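Local atomic coordinates of bifunctional protein PutA (Bdellovibrio bacteriovorus, PDB entry 5UR2), a protein that probably oxidises proline to glutamate in two steps, using a flavin-dependent proline dehydrogenase and an NAD+-dependent L-glutamate gamma-semialdehyde dehydrogenase. Residues V495-V500 against V673-M678; D562-I567 against D599-Y604; D566-D571 against M678-E683; K574-Q579 against G592-A597. One frame throughout, in Å; residues are numbered along the deposited sequence.

Contact 1 (V495-V500 against V673-M678); sequences VNVNIV and VAWGLM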
loop_
_atom_site.group_PDB
_atom_site.type_symbol
_atom_site.label_atom_id
_atom_site.label_comp_id
_atom_site.label_asym_id
_atom_site.label_seq_id
_atom_site.Cartn_x
_atom_site.Cartn_y
_atom_site.Cartn_z
ATOM N N VAL B 495 44.695 -2.559 -0.531
ATOM C CA VAL B 495 43.912 -1.341 -0.348
ATOM C C VAL B 495 43.873 -0.999 1.137
ATOM O O VAL B 495 43.459 -1.820 1.961
ATOM C CB VAL B 495 42.500 -1.516 -0.919
ATOM C CG1 VAL B 495 41.675 -0.268 -0.694
ATOM C CG2 VAL B 495 42.595 -1.854 -2.410
ATOM N N ASN B 496 44.353 0.190 1.485
ATOM C CA ASN B 496 44.287 0.686 2.853
ATOM C C ASN B 496 42.935 1.352 3.078
ATOM O O ASN B 496 42.614 2.343 2.419
ATOM C CB ASN B 496 45.424 1.664 3.121
ATOM C CG ASN B 496 46.769 0.996 3.067
ATOM O OD1 ASN B 496 47.143 0.277 3.992
ATOM N ND2 ASN B 496 47.501 1.204 1.970
ATOM N N VAL B 497 42.144 0.806 3.999
ATOM C CA VAL B 497 40.784 1.268 4.239
ATOM C C VAL B 497 40.746 1.985 5.578
ATOM O O VAL B 497 41.185 1.442 6.599
ATOM C CB VAL B 497 39.772 0.113 4.188
ATOM C CG1 VAL B 497 38.398 0.601 4.630
ATOM C CG2 VAL B 497 39.688 -0.458 2.758
ATOM N N ASN B 498 40.211 3.196 5.570
ATOM C CA ASN B 498 40.083 4.002 6.771
ATOM C C ASN B 498 38.639 4.030 7.233
ATOM O O ASN B 498 37.708 3.816 6.454
ATOM C CB ASN B 498 40.573 5.431 6.528
ATOM C CG ASN B 498 42.066 5.505 6.394
ATOM O OD1 ASN B 498 42.793 4.805 7.107
ATOM N ND2 ASN B 498 42.546 6.364 5.489
ATOM N N ILE B 499 38.474 4.282 8.532
ATOM C CA ILE B 499 37.179 4.653 9.078
ATOM C C ILE B 499 36.790 6.024 8.540
ATOM O O ILE B 499 37.649 6.901 8.362
ATOM C CB ILE B 499 37.261 4.661 10.613
ATOM C CG1 ILE B 499 37.786 3.327 11.122
ATOM C CG2 ILE B 499 35.913 4.965 11.228
ATOM C CD1 ILE B 499 38.599 3.467 12.404
ATOM N N VAL B 500 35.497 6.235 8.279
ATOM C CA VAL B 500 35.026 7.527 7.781
ATOM C C VAL B 500 33.848 7.995 8.621
ATOM O O VAL B 500 32.757 7.426 8.534
ATOM C CB VAL B 500 34.631 7.479 6.302
ATOM C CG1 VAL B 500 34.267 8.878 5.854
ATOM C CG2 VAL B 500 35.780 6.936 5.478
ATOM N N VAL B 673 35.105 -3.846 -0.347
ATOM C CA VAL B 673 33.913 -3.558 -1.150
ATOM C C VAL B 673 33.140 -2.396 -0.542
ATOM O O VAL B 673 32.736 -1.452 -1.236
ATOM C CB VAL B 673 33.026 -4.811 -1.280
ATOM C CG1 VAL B 673 31.673 -4.467 -1.933
ATOM C CG2 VAL B 673 33.732 -5.880 -2.096
ATOM N N ALA B 674 32.924 -2.450 0.770
ATOM C CA ALA B 674 32.122 -1.423 1.432
ATOM C C ALA B 674 32.826 -0.072 1.427
ATOM O O ALA B 674 32.169 0.977 1.414
ATOM C CB ALA B 674 31.789 -1.867 2.847
ATOM N N TRP B 675 34.156 -0.086 1.479
ATOM C CA TRP B 675 34.932 1.138 1.329
ATOM C C TRP B 675 34.628 1.800 -0.006
ATOM O O TRP B 675 34.389 3.014 -0.069
ATOM C CB TRP B 675 36.409 0.781 1.491
ATOM C CG TRP B 675 37.469 1.770 1.076
ATOM C CD1 TRP B 675 38.297 1.663 -0.008
ATOM C CD2 TRP B 675 37.884 2.948 1.783
ATOM N NE1 TRP B 675 39.194 2.712 -0.028
ATOM C CE2 TRP B 675 38.958 3.515 1.059
ATOM C CE3 TRP B 675 37.447 3.583 2.955
ATOM C CZ2 TRP B 675 39.592 4.696 1.461
ATOM C CZ3 TRP B 675 38.083 4.753 3.357
ATOM C CH2 TRP B 675 39.139 5.301 2.605
ATOM N N GLY B 676 34.546 1.001 -1.074
ATOM C CA GLY B 676 34.110 1.543 -2.348
ATOM C C GLY B 676 32.726 2.164 -2.271
ATOM O O GLY B 676 32.485 3.228 -2.846
ATOM N N LEU B 677 31.802 1.525 -1.535
ATOM C CA LEU B 677 30.467 2.104 -1.379
ATOM C C LEU B 677 30.528 3.461 -0.688
ATOM O O LEU B 677 29.859 4.413 -1.113
ATOM C CB LEU B 677 29.539 1.154 -0.609
ATOM C CG LEU B 677 28.136 1.711 -0.299
ATOM C CD1 LEU B 677 27.296 1.974 -1.558
ATOM C CD2 LEU B 677 27.357 0.792 0.647
ATOM N N MET B 678 31.326 3.569 0.377
ATOM C CA MET B 678 31.409 4.834 1.106
ATOM C C MET B 678 31.966 5.953 0.223
ATOM O O MET B 678 31.497 7.098 0.283
ATOM C CB MET B 678 32.269 4.654 2.362
ATOM C CG MET B 678 32.297 5.883 3.269
ATOM S SD MET B 678 30.666 6.331 3.833
ATOM C CE MET B 678 30.933 8.019 4.374
#

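Contact 2 (D562-I567 against D599-Y604); sequences DKLADI and DFCRYY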
loop_
_atom_site.group_PDB
_atom_site.type_symbol
_atom_site.label_atom_id
_atom_site.label_comp_id
_atom_site.label_asym_id
_atom_site.label_seq_id
_atom_site.Cartn_x
_atom_site.Cartn_y
_atom_site.Cartn_z
ATOM N N ASP B 562 19.573 8.335 -6.370
ATOM C CA ASP B 562 19.694 8.128 -7.813
ATOM C C ASP B 562 21.111 8.408 -8.294
ATOM O O ASP B 562 21.635 7.688 -9.150
ATOM C CB ASP B 562 18.695 9.001 -8.576
ATOM C CG ASP B 562 17.329 8.344 -8.722
ATOM O OD1 ASP B 562 17.259 7.099 -8.883
ATOM O OD2 ASP B 562 16.329 9.083 -8.713
ATOM N N LYS B 563 21.743 9.462 -7.769
ATOM C CA LYS B 563 23.099 9.767 -8.197
ATOM C C LYS B 563 24.048 8.652 -7.788
ATOM O O LYS B 563 24.930 8.269 -8.564
ATOM C CB LYS B 563 23.565 11.109 -7.622
ATOM C CG LYS B 563 24.838 11.649 -8.294
ATOM C CD LYS B 563 25.226 13.039 -7.769
ATOM C CE LYS B 563 26.535 13.547 -8.396
ATOM N NZ LYS B 563 27.053 14.763 -7.696
ATOM N N LEU B 564 23.847 8.083 -6.591
ATOM C CA LEU B 564 24.637 6.929 -6.170
ATOM C C LEU B 564 24.522 5.788 -7.183
ATOM O O LEU B 564 25.530 5.200 -7.587
ATOM C CB LEU B 564 24.193 6.471 -4.779
ATOM C CG LEU B 564 24.842 5.183 -4.263
ATOM C CD1 LEU B 564 26.345 5.354 -4.231
ATOM C CD2 LEU B 564 24.296 4.755 -2.884
ATOM N N ALA B 565 23.298 5.490 -7.632
ATOM C CA ALA B 565 23.090 4.457 -8.646
ATOM C C ALA B 565 23.812 4.785 -9.949
ATOM O O ALA B 565 24.365 3.888 -10.602
ATOM C CB ALA B 565 21.592 4.281 -8.917
ATOM N N ASP B 566 23.818 6.062 -10.349
ATOM C CA ASP B 566 24.521 6.442 -11.568
ATOM C C ASP B 566 26.016 6.251 -11.421
ATOM O O ASP B 566 26.675 5.783 -12.352
ATOM C CB ASP B 566 24.230 7.896 -11.928
ATOM C CG ASP B 566 22.769 8.127 -12.262
ATOM O OD1 ASP B 566 22.079 7.177 -12.670
ATOM O OD2 ASP B 566 22.310 9.255 -12.083
ATOM N N ILE B 567 26.562 6.591 -10.252
ATOM C CA ILE B 567 27.988 6.392 -10.027
ATOM C C ILE B 567 28.323 4.905 -10.048
ATOM O O ILE B 567 29.308 4.489 -10.670
ATOM C CB ILE B 567 28.404 7.074 -8.717
ATOM C CG1 ILE B 567 28.372 8.593 -8.908
ATOM C CG2 ILE B 567 29.754 6.546 -8.215
ATOM C CD1 ILE B 567 28.365 9.364 -7.605
ATOM N N ASP B 599 19.664 -1.653 -8.365
ATOM C CA ASP B 599 18.222 -1.857 -8.285
ATOM C C ASP B 599 17.662 -1.380 -6.951
ATOM O O ASP B 599 16.597 -0.758 -6.918
ATOM C CB ASP B 599 17.873 -3.336 -8.508
ATOM C CG ASP B 599 17.986 -3.769 -9.969
ATOM O OD1 ASP B 599 18.072 -2.886 -10.868
ATOM O OD2 ASP B 599 17.952 -5.010 -10.220
ATOM N N PHE B 600 18.341 -1.701 -5.839
ATOM C CA PHE B 600 17.891 -1.233 -4.522
ATOM C C PHE B 600 17.807 0.290 -4.484
ATOM O O PHE B 600 16.804 0.864 -4.033
ATOM C CB PHE B 600 18.837 -1.743 -3.422
ATOM C CG PHE B 600 18.584 -3.174 -2.986
ATOM C CD1 PHE B 600 17.287 -3.638 -2.757
ATOM C CD2 PHE B 600 19.648 -4.042 -2.775
ATOM C CE1 PHE B 600 17.048 -4.951 -2.346
ATOM C CE2 PHE B 600 19.430 -5.377 -2.360
ATOM C CZ PHE B 600 18.121 -5.822 -2.150
ATOM N N CYS B 601 18.864 0.956 -4.958
ATOM C CA CYS B 601 18.891 2.409 -5.052
ATOM C C CYS B 601 17.667 2.939 -5.779
ATOM O O CYS B 601 16.922 3.783 -5.259
ATOM C CB CYS B 601 20.153 2.856 -5.789
ATOM S SG CYS B 601 21.676 2.664 -4.875
ATOM N N ARG B 602 17.456 2.464 -7.005
ATOM C CA ARG B 602 16.379 3.030 -7.809
ATOM C C ARG B 602 15.013 2.664 -7.243
ATOM O O ARG B 602 14.103 3.495 -7.238
ATOM C CB ARG B 602 16.510 2.566 -9.262
ATOM C CG ARG B 602 17.850 2.928 -9.854
ATOM C CD ARG B 602 17.669 3.349 -11.285
ATOM N NE ARG B 602 18.942 3.516 -11.972
ATOM C CZ ARG B 602 19.680 4.620 -11.944
ATOM N NH1 ARG B 602 19.302 5.678 -11.232
ATOM N NH2 ARG B 602 20.812 4.665 -12.636
ATOM N N TYR B 603 14.858 1.432 -6.746
ATOM C CA TYR B 603 13.560 1.002 -6.232
ATOM C C TYR B 603 13.187 1.756 -4.959
ATOM O O TYR B 603 12.057 2.237 -4.820
ATOM C CB TYR B 603 13.572 -0.498 -5.986
ATOM C CG TYR B 603 12.252 -1.093 -5.537
ATOM C CD1 TYR B 603 11.340 -1.596 -6.467
ATOM C CD2 TYR B 603 11.928 -1.185 -4.181
ATOM C CE1 TYR B 603 10.117 -2.179 -6.056
ATOM C CE2 TYR B 603 10.724 -1.750 -3.763
ATOM C CZ TYR B 603 9.822 -2.249 -4.701
ATOM O OH TYR B 603 8.640 -2.811 -4.279
ATOM N N TYR B 604 14.117 1.875 -4.011
ATOM C CA TYR B 604 13.742 2.578 -2.790
ATOM C C TYR B 604 13.585 4.065 -3.066
ATOM O O TYR B 604 12.733 4.713 -2.452
ATOM C CB TYR B 604 14.757 2.308 -1.666
ATOM C CG TYR B 604 14.785 0.839 -1.267
ATOM C CD1 TYR B 604 13.607 0.094 -1.209
ATOM C CD2 TYR B 604 15.991 0.187 -1.007
ATOM C CE1 TYR B 604 13.613 -1.251 -0.862
ATOM C CE2 TYR B 604 16.022 -1.168 -0.674
ATOM C CZ TYR B 604 14.823 -1.883 -0.609
ATOM O OH TYR B 604 14.835 -3.218 -0.282
HETATM O O HOH W 1 14.375 5.505 -9.306
#

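Contact 3 (D566-D571 against M678-E683); sequences DIMTRD and MKMIQE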
loop_
_atom_site.group_PDB
_atom_site.type_symbol
_atom_site.label_atom_id
_atom_site.label_comp_id
_atom_site.label_asym_id
_atom_site.label_seq_id
_atom_site.Cartn_x
_atom_site.Cartn_y
_atom_site.Cartn_z
ATOM N N ASP B 566 23.818 6.062 -10.349
ATOM C CA ASP B 566 24.521 6.442 -11.568
ATOM C C ASP B 566 26.016 6.251 -11.421
ATOM O O ASP B 566 26.675 5.783 -12.352
ATOM C CB ASP B 566 24.230 7.896 -11.928
ATOM C CG ASP B 566 22.769 8.127 -12.262
ATOM O OD1 ASP B 566 22.079 7.177 -12.670
ATOM O OD2 ASP B 566 22.310 9.255 -12.083
ATOM N N ILE B 567 26.562 6.591 -10.252
ATOM C CA ILE B 567 27.988 6.392 -10.027
ATOM C C ILE B 567 28.323 4.905 -10.048
ATOM O O ILE B 567 29.308 4.489 -10.670
ATOM C CB ILE B 567 28.404 7.074 -8.717
ATOM C CG1 ILE B 567 28.372 8.593 -8.908
ATOM C CG2 ILE B 567 29.754 6.546 -8.215
ATOM C CD1 ILE B 567 28.365 9.364 -7.605
ATOM N N MET B 568 27.482 4.077 -9.412
ATOM C CA MET B 568 27.664 2.631 -9.497
ATOM C C MET B 568 27.644 2.164 -10.950
ATOM O O MET B 568 28.439 1.299 -11.344
ATOM C CB MET B 568 26.577 1.896 -8.720
ATOM C CG MET B 568 26.659 1.948 -7.201
ATOM S SD MET B 568 25.150 1.145 -6.530
ATOM C CE MET B 568 25.513 1.222 -4.766
ATOM N N THR B 569 26.733 2.719 -11.759
ATOM C CA THR B 569 26.665 2.338 -13.165
ATOM C C THR B 569 27.954 2.710 -13.900
ATOM O O THR B 569 28.489 1.915 -14.679
ATOM C CB THR B 569 25.444 2.998 -13.810
ATOM O OG1 THR B 569 24.261 2.639 -13.083
ATOM C CG2 THR B 569 25.294 2.590 -15.279
ATOM N N ARG B 570 28.478 3.909 -13.642
ATOM C CA ARG B 570 29.720 4.341 -14.275
ATOM C C ARG B 570 30.900 3.457 -13.861
ATOM O O ARG B 570 31.773 3.151 -14.681
ATOM C CB ARG B 570 29.982 5.800 -13.909
ATOM C CG ARG B 570 31.274 6.391 -14.474
ATOM C CD ARG B 570 31.629 7.661 -13.682
ATOM N NE ARG B 570 32.170 7.343 -12.355
ATOM C CZ ARG B 570 32.221 8.204 -11.340
ATOM N NH1 ARG B 570 31.739 9.430 -11.488
ATOM N NH2 ARG B 570 32.756 7.846 -10.181
ATOM N N ASP B 571 30.968 3.058 -12.589
ATOM C CA ASP B 571 32.137 2.334 -12.102
ATOM C C ASP B 571 31.923 0.817 -12.098
ATOM O O ASP B 571 32.607 0.094 -11.364
ATOM C CB ASP B 571 32.522 2.849 -10.716
ATOM C CG ASP B 571 33.069 4.287 -10.766
ATOM O OD1 ASP B 571 33.266 4.789 -11.879
ATOM O OD2 ASP B 571 33.297 4.923 -9.713
ATOM N N MET B 678 31.326 3.569 0.377
ATOM C CA MET B 678 31.409 4.834 1.106
ATOM C C MET B 678 31.966 5.953 0.223
ATOM O O MET B 678 31.497 7.098 0.283
ATOM C CB MET B 678 32.269 4.654 2.362
ATOM C CG MET B 678 32.297 5.883 3.269
ATOM S SD MET B 678 30.666 6.331 3.833
ATOM C CE MET B 678 30.933 8.019 4.374
ATOM N N LYS B 679 32.960 5.639 -0.611
ATOM C CA LYS B 679 33.546 6.651 -1.491
ATOM C C LYS B 679 32.528 7.153 -2.506
ATOM O O LYS B 679 32.528 8.338 -2.874
ATOM C CB LYS B 679 34.780 6.071 -2.195
ATOM C CG LYS B 679 35.985 5.961 -1.261
ATOM C CD LYS B 679 36.273 7.331 -0.640
ATOM C CE LYS B 679 37.159 7.258 0.591
ATOM N NZ LYS B 679 37.079 8.537 1.382
ATOM N N MET B 680 31.672 6.251 -2.997
ATOM C CA MET B 680 30.625 6.647 -3.924
ATOM C C MET B 680 29.553 7.457 -3.208
ATOM O O MET B 680 29.032 8.437 -3.757
ATOM C CB MET B 680 30.013 5.409 -4.595
ATOM C CG MET B 680 30.996 4.565 -5.402
ATOM S SD MET B 680 30.217 3.264 -6.391
ATOM C CE MET B 680 29.682 2.077 -5.163
ATOM N N ILE B 681 29.242 7.083 -1.966
ATOM C CA ILE B 681 28.298 7.858 -1.170
ATOM C C ILE B 681 28.811 9.275 -0.987
ATOM O O ILE B 681 28.079 10.247 -1.208
ATOM C CB ILE B 681 28.038 7.154 0.181
ATOM C CG1 ILE B 681 27.046 5.992 -0.002
ATOM C CG2 ILE B 681 27.554 8.126 1.248
ATOM C CD1 ILE B 681 27.035 5.036 1.147
ATOM N N GLN B 682 30.098 9.420 -0.665
ATOM C CA GLN B 682 30.676 10.753 -0.553
ATOM C C GLN B 682 30.639 11.478 -1.889
ATOM O O GLN B 682 30.308 12.667 -1.943
ATOM C CB GLN B 682 32.115 10.675 -0.032
ATOM C CG GLN B 682 32.216 10.179 1.424
ATOM C CD GLN B 682 33.656 10.161 1.940
ATOM O OE1 GLN B 682 34.397 9.214 1.713
ATOM N NE2 GLN B 682 34.038 11.199 2.659
ATOM N N GLU B 683 30.952 10.776 -2.986
ATOM C CA GLU B 683 30.943 11.439 -4.288
ATOM C C GLU B 683 29.525 11.839 -4.701
ATOM O O GLU B 683 29.320 12.902 -5.300
ATOM C CB GLU B 683 31.582 10.544 -5.352
ATOM C CG GLU B 683 31.710 11.264 -6.678
ATOM C CD GLU B 683 32.150 10.375 -7.832
ATOM O OE1 GLU B 683 32.599 9.232 -7.592
ATOM O OE2 GLU B 683 32.020 10.828 -8.987
#

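Contact 4 (K574-Q579 against G592-A597); sequences KLIATQ and GDIGEA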
loop_
_atom_site.group_PDB
_atom_site.type_symbol
_atom_site.label_atom_id
_atom_site.label_comp_id
_atom_site.label_asym_id
_atom_site.label_seq_id
_atom_site.Cartn_x
_atom_site.Cartn_y
_atom_site.Cartn_z
ATOM N N LYS B 574 34.992 -1.609 -12.194
ATOM C CA LYS B 574 35.850 -1.484 -11.020
ATOM C C LYS B 574 35.189 -2.133 -9.800
ATOM O O LYS B 574 35.861 -2.771 -8.974
ATOM C CB LYS B 574 36.165 0.000 -10.786
ATOM C CG LYS B 574 37.241 0.292 -9.752
ATOM C CD LYS B 574 37.506 1.798 -9.620
ATOM C CE LYS B 574 38.637 2.098 -8.611
ATOM N NZ LYS B 574 38.241 1.892 -7.177
ATOM N N LEU B 575 33.858 -2.028 -9.708
ATOM C CA LEU B 575 33.122 -2.627 -8.598
ATOM C C LEU B 575 33.097 -4.144 -8.705
ATOM O O LEU B 575 33.189 -4.838 -7.687
ATOM C CB LEU B 575 31.699 -2.067 -8.543
ATOM C CG LEU B 575 31.627 -0.572 -8.233
ATOM C CD1 LEU B 575 30.210 -0.020 -8.376
ATOM C CD2 LEU B 575 32.173 -0.336 -6.827
ATOM N N ILE B 576 32.964 -4.682 -9.918
ATOM C CA ILE B 576 33.036 -6.132 -10.081
ATOM C C ILE B 576 34.394 -6.645 -9.634
ATOM O O ILE B 576 34.496 -7.592 -8.841
ATOM C CB ILE B 576 32.752 -6.539 -11.536
ATOM C CG1 ILE B 576 31.296 -6.276 -11.884
ATOM C CG2 ILE B 576 33.097 -8.009 -11.753
ATOM C CD1 ILE B 576 30.975 -6.489 -13.362
ATOM N N ALA B 577 35.458 -6.010 -10.123
ATOM C CA ALA B 577 36.800 -6.503 -9.836
ATOM C C ALA B 577 37.045 -6.598 -8.334
ATOM O O ALA B 577 37.631 -7.580 -7.860
ATOM C CB ALA B 577 37.849 -5.615 -10.509
ATOM N N THR B 578 36.552 -5.617 -7.563
ATOM C CA THR B 578 36.754 -5.654 -6.114
ATOM C C THR B 578 36.109 -6.891 -5.497
ATOM O O THR B 578 36.680 -7.530 -4.597
ATOM C CB THR B 578 36.187 -4.396 -5.460
ATOM O OG1 THR B 578 36.724 -3.245 -6.106
ATOM C CG2 THR B 578 36.542 -4.367 -3.929
ATOM N N GLN B 579 34.900 -7.212 -5.938
ATOM C CA GLN B 579 34.204 -8.381 -5.417
ATOM C C GLN B 579 34.869 -9.672 -5.873
ATOM O O GLN B 579 34.924 -10.649 -5.115
ATOM C CB GLN B 579 32.743 -8.352 -5.846
ATOM C CG GLN B 579 32.033 -7.112 -5.408
ATOM C CD GLN B 579 30.544 -7.324 -5.381
ATOM O OE1 GLN B 579 30.081 -8.462 -5.478
ATOM N NE2 GLN B 579 29.783 -6.239 -5.269
ATOM N N GLY B 592 26.000 -9.497 -11.208
ATOM C CA GLY B 592 24.661 -9.515 -10.650
ATOM C C GLY B 592 24.578 -8.756 -9.337
ATOM O O GLY B 592 23.549 -8.135 -9.040
ATOM N N ASP B 593 25.660 -8.786 -8.542
ATOM C CA ASP B 593 25.684 -8.044 -7.280
ATOM C C ASP B 593 25.589 -6.542 -7.516
ATOM O O ASP B 593 24.839 -5.841 -6.823
ATOM C CB ASP B 593 26.944 -8.379 -6.479
ATOM C CG ASP B 593 26.763 -8.117 -4.968
ATOM O OD1 ASP B 593 26.280 -9.022 -4.272
ATOM O OD2 ASP B 593 27.059 -7.000 -4.482
ATOM N N ILE B 594 26.349 -6.027 -8.485
ATOM C CA ILE B 594 26.270 -4.603 -8.808
ATOM C C ILE B 594 24.872 -4.246 -9.304
ATOM O O ILE B 594 24.309 -3.200 -8.935
ATOM C CB ILE B 594 27.340 -4.217 -9.845
ATOM C CG1 ILE B 594 28.711 -4.785 -9.468
ATOM C CG2 ILE B 594 27.392 -2.724 -10.004
ATOM C CD1 ILE B 594 29.151 -4.507 -8.053
ATOM N N GLY B 595 24.294 -5.099 -10.157
ATOM C CA GLY B 595 22.956 -4.816 -10.660
ATOM C C GLY B 595 21.926 -4.745 -9.545
ATOM O O GLY B 595 21.067 -3.857 -9.527
ATOM N N GLU B 596 22.002 -5.680 -8.601
ATOM C CA GLU B 596 21.084 -5.655 -7.468
ATOM C C GLU B 596 21.274 -4.388 -6.637
ATOM O O GLU B 596 20.288 -3.788 -6.192
ATOM C CB GLU B 596 21.264 -6.919 -6.618
ATOM C CG GLU B 596 20.212 -7.106 -5.501
ATOM C CD GLU B 596 20.397 -8.397 -4.687
ATOM O OE1 GLU B 596 20.276 -8.342 -3.457
ATOM O OE2 GLU B 596 20.641 -9.467 -5.263
ATOM N N ALA B 597 22.532 -3.948 -6.442
ATOM C CA ALA B 597 22.774 -2.733 -5.663
ATOM C C ALA B 597 22.160 -1.523 -6.339
ATOM O O ALA B 597 21.521 -0.690 -5.685
ATOM C CB ALA B 597 24.278 -2.499 -5.445
#

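Contact 1 (V495-V500 against V673-M678)
Asn498 turns its backbone carbonyl to the indole of Trp675, O lying 3.3 Å from CZ3. Its amide nitrogen ND2 is hydrogen-bonded to Glu505 OE1; of the Asn498 side chain, CB is what nears the ring. No hydrogen bond joins the two segments, and the contact rests on the indole lying against the strand. Trp675 has CG anti to its backbone N, and this chi1 of 166° points CG away from the helix axis, toward residues 495-500. Val497 puts CG2 over the five-membered ring, 3.8 Å from its centroid and 22° off the normal, a CH-pi contact, while its CG1 lies 3.5 Å from Trp675 CE3. Asn498 N lies over the same face, and Asn496 O approaches obliquely, 3.9 Å from Trp675 CZ2. At the pyrrole end Val495 CG1 comes obliquely to 3.9 Å from NE1. At the benzo end Val500 CG2 approaches CZ3 at 3.8 Å, the two side chains crossing at about a right angle. The other Val500 methyl, CG1, touches Met678 CE at 3.7 Å, one helical turn further on. Phe693, on strand 691-693, touches Val497, Trp675 and Met678 as well. The strand runs at 65° to the helix and pairs with strands 504-506 and 523-528. A small mixed sheet thus packs on helix 671-684, the helix of the beta-alpha-beta unit 661-665/671-684/691-693 in the Rossmann-type domain of an aldehyde dehydrogenase.

Contact 2 (D562-I567 against D599-Y604)
A salt-bridge network of Asp562, Asp566 and Arg602 runs beside a packed Ala565-Cys601 pair where two nearly antiparallel helices meet, their axes 8.6 Å apart at 157°. Arg602 supplies the positive charge to both acids, which sit one turn apart on helix 554-570. Its NH2 gives a strong, nearly straight bond to Asp566 OD1 (2.8 Å, 168°), with the oxygen almost in the guanidinium plane. NH1 turns to Asp562 OD1 at 3.4 Å, a weak and bent bond. Asp562 has a firmer partner: its OD2 forms a salt bridge to Arg609, further along the helix of Arg602. A water donates to Arg602 O and, weakly, to Asp562 OD1. The guanidinium is backed on one face by Ala565 CB, which lies 3.5 Å from NH1; the Asp566 bond and this methyl hold the group, with Asp562 adding its weak bond. Deeper in, Ala565 CB meets Cys601 CB at 3.7 Å, and Leu564 CD2 touches the SG of Cys601 at 3.9 Å, with Thr653 of helix 646-657 against both Leu564 and Cys601. Small residues at the interface, Ala565 and Cys601, let the antiparallel helices come close, here within the aldehyde dehydrogenase fold.

Contact 3 (D566-D571 against M678-E683)
Arg570 and Glu683 reach toward each other, tip to tip, and meet as a two-pronged pair: NH1 bonds to OE2 and NH2 to OE1, each at 2.9 Å. Their flat groups are only 22° apart. Glu683 gets there extended, CG anti to its backbone N. Arg570 also starts with CG anti, but its chain bends at chi3 (75°), which swings NE round toward the next residue. There NE bonds to Asp571 OD1 at 2.8 Å, nearly straight, though from above the carboxylate plane, and NH2 adds a 3.0 Å bond to Asp571 OD2. One guanidinium therefore serves two acids, side-on and end-on, and its charge probably eases the closeness of Asp571 OD2 and Glu683 OE1. The bridge lies at the C-terminal end of helix 554-570, where it crosses helix 671-684 of the Rossmann-type domain. On the buried side the contact turns apolar. Ile567 lays CG2 against Met680 CG at 3.7 Å, and its CD1 rests on the CD of Glu683. Met680 is bent at chi3 (-71°), which brings CE to 3.6 Å from Met568 CG; the extended Met568 crosses it at about a right angle and reaches on to Ala597 and Ile598 of helix 587-611.

Contact 4 (K574-Q579 against G592-A597)
Gln579 has CG beside its backbone N (chi1 -57°) and an extended chain beyond, while Asp593 has CG anti to its backbone N (chi1 -156°), and between them these torsions bring an amide to a carboxylate. The two residues belong to consecutive helices, 572-583 and 587-611, of the aldehyde dehydrogenase fold, joined by a short turn. Gln579 NE2 donates to Asp593 OD2 at 2.9 Å, coming from above the carboxylate plane, with the amide and carboxylate planes 76° apart. The side chains cross at about a right angle, and Gln579 OE1 rests 3.3 Å from Asp593 CB. OD2 is gripped by three donors in all, since the backbone N atoms of Leu645, just before helix 646-657, and Ala646, its first residue, bond to it as well. OD1 forms a salt bridge to Lys585. The buried carboxylate is thus ringed by donors and would be expected to stay ionised. Asp593 thereby ties the turn between its own helix and 572-583 to the start of another helix, with its side chain about 11 Å from that of Glu746, a predicted active-site residue. Beside this bond Ile594 packs between the helices. Its CD1 lies 3.3 Å from Gln579 NE2, a close fit, and 3.6 Å from Leu575 CB, and its CG1 meets Ile576 CG1 at 3.8 Å.

How the contacts relate
From the N terminus, strand 495-501 comes first, and contact 1 closes the longest loop by packing it against helix 671-684, 173 residues on. Within that loop helix 554-570 opens contacts 2 and 3 from the same stretch: contact 2 joins it to helix 587-611, and contact 3 runs on to helix 671-684, crossing contact 1, with which it shares Met678. Contact 4, between helices 572-583 and 587-611, is nested inside all three other loops. Together they join the small mixed sheet, the helix of the Rossmann-type unit and the three consecutive helices. Leu575 CD1 of contact 4 also touches Met680 SD of contact 3.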